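Local atomic coordinates of DNA translocase coupling protein (Clostridium perfringens, PDB entry 6O1W), a protein that probably binds DNA and ATP and acts as the DNA translocase coupling protein in conjugative transfer of plasmid pCW3. Residues G120-D125 with V336-F341; I132-E137 with V144-I149. All blocks are in the same frame, centred on the assembly; numbering follows the deposited sequence.

How the interactions relate
Both contacts belong to the ATPase part of a longer membrane protein, and their centres lie 12 Å apart. They reach the same mixed sheet, and interaction 2 is nested in the chain between the two segments of interaction 1. They touch directly. Ala-340 CB of interaction 1 packs on Ile-145 CG1 of interaction 2 at 3.7 Å. Ile-124 CD1 meets Ile-132 CD1 at 3.7 Å. Interaction 1 borders a bound glucose, about 11 Å from the side chain of Ile-132. Interaction 2 flanks the nucleotide loop. Ala-340 and Val-144, one from each contact, are ATP-site residues in another structure of this protein; this chain has no ATP bound.

Interaction 1. Residues G120-D125 with V336-F341; sequences GNIKID and VQFQAF. With BGC (beta-D-glucopyranose), chain C.
The ring of Phe-338 meets Ile-122 obliquely, close to its attachment point. Ile-122 CG1 lies 3.8 Å from Phe-338 CB and 4.0 Å from Phe-338 CG. The two side chains cross at about a right angle. Phe-327 and Phe-329 of the neighbouring strand 326-331 also touch Phe-338. The backbone position of Phe-338 points its CB toward strand 121-125. Its chi1 of 81°, with CG between the backbone N and the carbonyl carbon, sets only where CG and the ring lie.

Strands 121-125 and 334-340 are not direct partners in the mixed sheet. Strand 111-116 runs between them, antiparallel to each, and Ile-122 bonds through its backbone to Val-114 and Gly-115. Side chains therefore make the contact, with no hydrogen bond across it. The loop after strand 111-116 adds a link, as Thr-117 OG1 bonds to Gln-337 O.

Further along its side chain, Ile-122 meets Val-336. Ile-122 CD1 is 3.7 Å from Val-336 CG2, and the two side chains slide past each other in opposite directions. Both methyls also face the bound glucose. O2 of the sugar is 3.7 Å from Ile-122 CD1 and 3.9 Å from Val-336 CG2. Lys-123 O comes within 3.3 Å of O5 of the glucose, and Asn-121 and Phe-329 complete the pocket.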
loop_
_atom_site.group_PDB
_atom_site.type_symbol
_atom_site.label_atom_id
_atom_site.label_comp_id
_atom_site.label_asym_id
_atom_site.label_seq_id
_atom_site.Cartn_x
_atom_site.Cartn_y
_atom_site.Cartn_z
ATOM N N GLY A 120 -2.472 6.906 15.409
ATOM C CA GLY A 120 -1.956 7.908 14.475
ATOM C C GLY A 120 -2.070 7.587 13.000
ATOM O O GLY A 120 -2.682 6.588 12.604
ATOM N N ASN A 121 -1.459 8.447 12.177
ATOM C CA ASN A 121 -1.454 8.329 10.725
ATOM C C ASN A 121 -0.191 7.662 10.213
ATOM O O ASN A 121 0.835 7.631 10.906
ATOM C CB ASN A 121 -1.610 9.704 10.082
ATOM C CG ASN A 121 -2.962 10.323 10.321
ATOM O OD1 ASN A 121 -4.003 9.655 10.357
ATOM N ND2 ASN A 121 -2.976 11.624 10.486
ATOM N N ILE A 122 -0.268 7.105 9.012
ATOM C CA ILE A 122 0.891 6.474 8.420
ATOM C C ILE A 122 1.638 7.548 7.638
ATOM O O ILE A 122 1.061 8.133 6.725
ATOM C CB ILE A 122 0.473 5.272 7.520
ATOM C CG1 ILE A 122 -0.246 4.169 8.334
ATOM C CG2 ILE A 122 1.667 4.731 6.711
ATOM C CD1 ILE A 122 0.576 3.206 9.113
ATOM N N LYS A 123 2.912 7.802 8.003
ATOM C CA LYS A 123 3.782 8.785 7.325
ATOM C C LYS A 123 4.946 8.071 6.681
ATOM O O LYS A 123 5.446 7.082 7.229
ATOM C CB LYS A 123 4.300 9.870 8.289
ATOM C CG LYS A 123 3.187 10.714 8.922
ATOM C CD LYS A 123 3.707 11.874 9.730
ATOM C CE LYS A 123 2.597 12.476 10.553
ATOM N NZ LYS A 123 3.105 13.502 11.502
ATOM N N ILE A 124 5.315 8.511 5.480
ATOM C CA ILE A 124 6.450 7.984 4.739
ATOM C C ILE A 124 7.393 9.162 4.490
ATOM O O ILE A 124 6.970 10.171 3.923
ATOM C CB ILE A 124 6.063 7.295 3.395
ATOM C CG1 ILE A 124 5.037 6.157 3.580
ATOM C CG2 ILE A 124 7.314 6.784 2.659
ATOM C CD1 ILE A 124 4.306 5.765 2.273
ATOM N N ASP A 125 8.659 9.030 4.913
ATOM C CA ASP A 125 9.711 10.019 4.660
ATOM C C ASP A 125 10.524 9.495 3.475
ATOM O O ASP A 125 11.365 8.595 3.618
ATOM C CB ASP A 125 10.606 10.228 5.888
ATOM C CG ASP A 125 11.691 11.287 5.689
ATOM O OD1 ASP A 125 11.920 11.697 4.531
ATOM O OD2 ASP A 125 12.306 11.706 6.694
ATOM N N VAL A 336 1.314 -3.501 9.072
ATOM C CA VAL A 336 0.195 -2.944 9.847
ATOM C C VAL A 336 -1.018 -2.675 8.961
ATOM O O VAL A 336 -0.867 -2.394 7.772
ATOM C CB VAL A 336 0.577 -1.696 10.718
ATOM C CG1 VAL A 336 1.804 -1.967 11.593
ATOM C CG2 VAL A 336 0.783 -0.453 9.866
ATOM N N GLN A 337 -2.210 -2.718 9.549
ATOM C CA GLN A 337 -3.439 -2.432 8.834
ATOM C C GLN A 337 -3.708 -0.919 8.945
ATOM O O GLN A 337 -3.468 -0.320 9.990
ATOM C CB GLN A 337 -4.608 -3.274 9.455
ATOM C CG GLN A 337 -5.935 -3.106 8.743
ATOM C CD GLN A 337 -7.094 -3.954 9.245
ATOM O OE1 GLN A 337 -7.051 -4.729 10.218
ATOM N NE2 GLN A 337 -8.182 -3.805 8.572
ATOM N N PHE A 338 -4.185 -0.297 7.866
ATOM C CA PHE A 338 -4.544 1.116 7.881
ATOM C C PHE A 338 -5.627 1.387 6.849
ATOM O O PHE A 338 -5.752 0.614 5.886
ATOM C CB PHE A 338 -3.309 2.032 7.595
ATOM C CG PHE A 338 -2.925 2.199 6.142
ATOM C CD1 PHE A 338 -2.204 1.210 5.479
ATOM C CD2 PHE A 338 -3.244 3.365 5.448
ATOM C CE1 PHE A 338 -1.804 1.383 4.146
ATOM C CE2 PHE A 338 -2.861 3.531 4.114
ATOM C CZ PHE A 338 -2.160 2.529 3.463
ATOM N N GLN A 339 -6.348 2.530 7.025
ATOM C CA GLN A 339 -7.349 3.035 6.095
ATOM C C GLN A 339 -6.685 4.120 5.269
ATOM O O GLN A 339 -6.242 5.124 5.813
ATOM C CB GLN A 339 -8.569 3.643 6.835
ATOM C CG GLN A 339 -9.753 4.045 5.914
ATOM C CD GLN A 339 -10.368 2.894 5.133
ATOM O OE1 GLN A 339 -10.344 1.730 5.547
ATOM N NE2 GLN A 339 -10.932 3.190 3.961
ATOM N N ALA A 340 -6.646 3.925 3.966
ATOM C CA ALA A 340 -6.068 4.860 3.016
ATOM C C ALA A 340 -7.017 6.005 2.764
ATOM O O ALA A 340 -8.228 5.805 2.745
ATOM C CB ALA A 340 -5.782 4.143 1.701
ATOM N N PHE A 341 -6.464 7.195 2.517
ATOM C CA PHE A 341 -7.229 8.379 2.144
ATOM C C PHE A 341 -7.923 8.137 0.818
ATOM O O PHE A 341 -7.335 7.531 -0.091
ATOM C CB PHE A 341 -6.312 9.601 1.943
ATOM C CG PHE A 341 -5.655 10.130 3.185
ATOM C CD1 PHE A 341 -6.415 10.569 4.260
ATOM C CD2 PHE A 341 -4.279 10.248 3.261
ATOM C CE1 PHE A 341 -5.803 11.050 5.422
ATOM C CE2 PHE A 341 -3.667 10.766 4.408
ATOM C CZ PHE A 341 -4.433 11.168 5.477
HETATM C C2 BGC C . 4.416 3.026 11.144
HETATM C C3 BGC C . 3.438 3.948 11.860
HETATM C C4 BGC C . 4.102 5.292 12.132
HETATM C C5 BGC C . 4.330 5.998 10.799
HETATM C C6 BGC C . 5.398 7.077 10.839
HETATM C C1 BGC C . 5.272 3.791 10.125
HETATM O O1 BGC C . 6.563 3.916 10.611
HETATM O O2 BGC C . 3.729 1.961 10.496
HETATM O O3 BGC C . 2.997 3.355 13.077
HETATM O O4 BGC C . 3.292 6.110 12.975
HETATM O O5 BGC C . 4.677 5.055 9.763
HETATM O O6 BGC C . 6.731 6.574 10.875
#

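Interaction 2. Residues I132-E137 with V144-I149; sequences ILSAGE and VILRCI
Ser-134 packs its CB against Leu-146, with Leu-146 CD2 3.7 Å and Leu-146 CG 4.1 Å away. Of all the residues here, Ser-134 has the most surface buried by the contact. Ile-132 and Leu-146 follow. The CB of Ser-134 points at helix 142-155. Leu-146 starts off to one side of the strand, but its end swings in and brings a methyl onto the serine.

The hydroxyl of Ser-134 has a different task. With OG anti to the backbone N (chi1 175°), it hydrogen-bonds to the carbonyl O of Lys-142, in the first turn of the helix. Ile-145 CD1 lies beside this oxygen, 4.1 Å from Ser-134 OG.

Ile-132 sits two residues earlier on the same side of the strand. It meets Ile-149 tip to tip, with the two CD1 atoms 3.8 Å apart. On the helix, Ile-145 touches Ile-298 of strand 296-299, while Ile-149 touches Cys-275 of strand 272-278. The helix thus covers strand 132-135 and reaches the strands flanking it.

Strand 132-135, the loop after it and helix 142-155 form the strand-loop-helix unit of a P-loop NTPase. The strand and helix segments run roughly antiparallel, at 148°, and their axes come within 9.4 Å. Gly-136 and Glu-137 open the predicted ATP-binding loop. Lys-142 and Val-144 bind ATP in another structure of this protein.

No hydrogen bond joins the two segments, and their contact is mainly aliphatic. The buried hydroxyl of Ser-134 is satisfied by the Lys-142 carbonyl. This bond ties the strand to the helix start near the end of the predicted nucleotide loop, and is consistent with a fixed position for the backbone of Lys-142.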
loop_
_atom_site.group_PDB
_atom_site.type_symbol
_atom_site.label_atom_id
_atom_site.label_comp_id
_atom_site.label_asym_id
_atom_site.label_seq_id
_atom_site.Cartn_x
_atom_site.Cartn_y
_atom_site.Cartn_z
ATOM N N ILE A 132 7.932 3.388 -3.397
ATOM C CA ILE A 132 6.667 2.820 -2.924
ATOM C C ILE A 132 6.046 1.916 -3.989
ATOM O O ILE A 132 5.967 2.289 -5.165
ATOM C CB ILE A 132 5.686 3.982 -2.589
ATOM C CG1 ILE A 132 6.270 4.907 -1.491
ATOM C CG2 ILE A 132 4.274 3.455 -2.232
ATOM C CD1 ILE A 132 5.519 6.222 -1.222
ATOM N N LEU A 133 5.556 0.767 -3.558
ATOM C CA LEU A 133 4.825 -0.133 -4.429
ATOM C C LEU A 133 3.428 -0.278 -3.803
ATOM O O LEU A 133 3.302 -0.625 -2.608
ATOM C CB LEU A 133 5.539 -1.497 -4.526
ATOM C CG LEU A 133 4.809 -2.578 -5.383
ATOM C CD1 LEU A 133 5.140 -2.426 -6.839
ATOM C CD2 LEU A 133 5.241 -3.987 -4.978
ATOM N N SER A 134 2.394 0.015 -4.591
ATOM C CA SER A 134 1.003 -0.072 -4.147
ATOM C C SER A 134 0.309 -1.125 -4.981
ATOM O O SER A 134 0.254 -0.994 -6.207
ATOM C CB SER A 134 0.314 1.296 -4.230
ATOM O OG SER A 134 -1.067 1.235 -3.906
ATOM N N ALA A 135 -0.145 -2.217 -4.317
ATOM C CA ALA A 135 -0.771 -3.346 -4.971
ATOM C C ALA A 135 -2.199 -3.568 -4.534
ATOM O O ALA A 135 -2.499 -3.482 -3.357
ATOM C CB ALA A 135 0.042 -4.606 -4.752
ATOM N N GLY A 136 -3.062 -3.871 -5.490
ATOM C CA GLY A 136 -4.474 -4.095 -5.215
ATOM C C GLY A 136 -5.282 -4.372 -6.463
ATOM O O GLY A 136 -4.860 -4.013 -7.567
ATOM N N GLU A 137 -6.435 -5.053 -6.284
ATOM C CA GLU A 137 -7.381 -5.403 -7.343
ATOM C C GLU A 137 -8.014 -4.137 -7.899
ATOM O O GLU A 137 -8.021 -3.119 -7.215
ATOM C CB GLU A 137 -8.471 -6.355 -6.802
ATOM C CG GLU A 137 -7.971 -7.770 -6.530
ATOM C CD GLU A 137 -8.886 -8.650 -5.688
ATOM O OE1 GLU A 137 -10.124 -8.461 -5.744
ATOM O OE2 GLU A 137 -8.359 -9.539 -4.976
ATOM N N VAL A 144 -5.549 5.335 -6.345
ATOM C CA VAL A 144 -5.980 6.540 -5.623
ATOM C C VAL A 144 -4.873 7.002 -4.635
ATOM O O VAL A 144 -4.553 8.190 -4.596
ATOM C CB VAL A 144 -7.364 6.302 -4.945
ATOM C CG1 VAL A 144 -7.612 7.262 -3.791
ATOM C CG2 VAL A 144 -8.497 6.394 -5.963
ATOM N N ILE A 145 -4.247 6.053 -3.917
ATOM C CA ILE A 145 -3.136 6.292 -2.967
ATOM C C ILE A 145 -1.979 6.972 -3.674
ATOM O O ILE A 145 -1.440 7.929 -3.146
ATOM C CB ILE A 145 -2.648 4.962 -2.305
ATOM C CG1 ILE A 145 -3.721 4.370 -1.382
ATOM C CG2 ILE A 145 -1.322 5.171 -1.528
ATOM C CD1 ILE A 145 -3.437 2.922 -0.974
ATOM N N LEU A 146 -1.572 6.448 -4.846
ATOM C CA LEU A 146 -0.468 6.993 -5.632
ATOM C C LEU A 146 -0.721 8.439 -6.053
ATOM O O LEU A 146 0.198 9.231 -5.999
ATOM C CB LEU A 146 -0.226 6.108 -6.874
ATOM C CG LEU A 146 0.176 4.649 -6.582
ATOM C CD1 LEU A 146 0.465 3.919 -7.864
ATOM C CD2 LEU A 146 1.385 4.576 -5.644
ATOM N N ARG A 147 -1.972 8.778 -6.464
ATOM C CA ARG A 147 -2.355 10.141 -6.879
ATOM C C ARG A 147 -2.392 11.099 -5.678
ATOM O O ARG A 147 -2.096 12.278 -5.842
ATOM C CB ARG A 147 -3.680 10.141 -7.648
ATOM C CG ARG A 147 -3.565 9.450 -9.011
ATOM C CD ARG A 147 -4.887 9.468 -9.752
ATOM N NE ARG A 147 -4.829 8.618 -10.941
ATOM C CZ ARG A 147 -5.329 7.387 -11.013
ATOM N NH1 ARG A 147 -5.959 6.854 -9.972
ATOM N NH2 ARG A 147 -5.220 6.684 -12.133
ATOM N N CYS A 148 -2.729 10.575 -4.482
ATOM C CA CYS A 148 -2.719 11.306 -3.200
ATOM C C CYS A 148 -1.274 11.667 -2.818
ATOM O O CYS A 148 -1.016 12.777 -2.386
ATOM C CB CYS A 148 -3.365 10.454 -2.111
ATOM S SG CYS A 148 -3.599 11.328 -0.556
ATOM N N ILE A 149 -0.342 10.718 -2.957
ATOM C CA ILE A 149 1.100 10.922 -2.713
ATOM C C ILE A 149 1.617 11.975 -3.711
ATOM O O ILE A 149 2.322 12.890 -3.311
ATOM C CB ILE A 149 1.879 9.587 -2.860
ATOM C CG1 ILE A 149 1.521 8.623 -1.684
ATOM C CG2 ILE A 149 3.428 9.852 -2.935
ATOM C CD1 ILE A 149 1.900 7.215 -1.927
#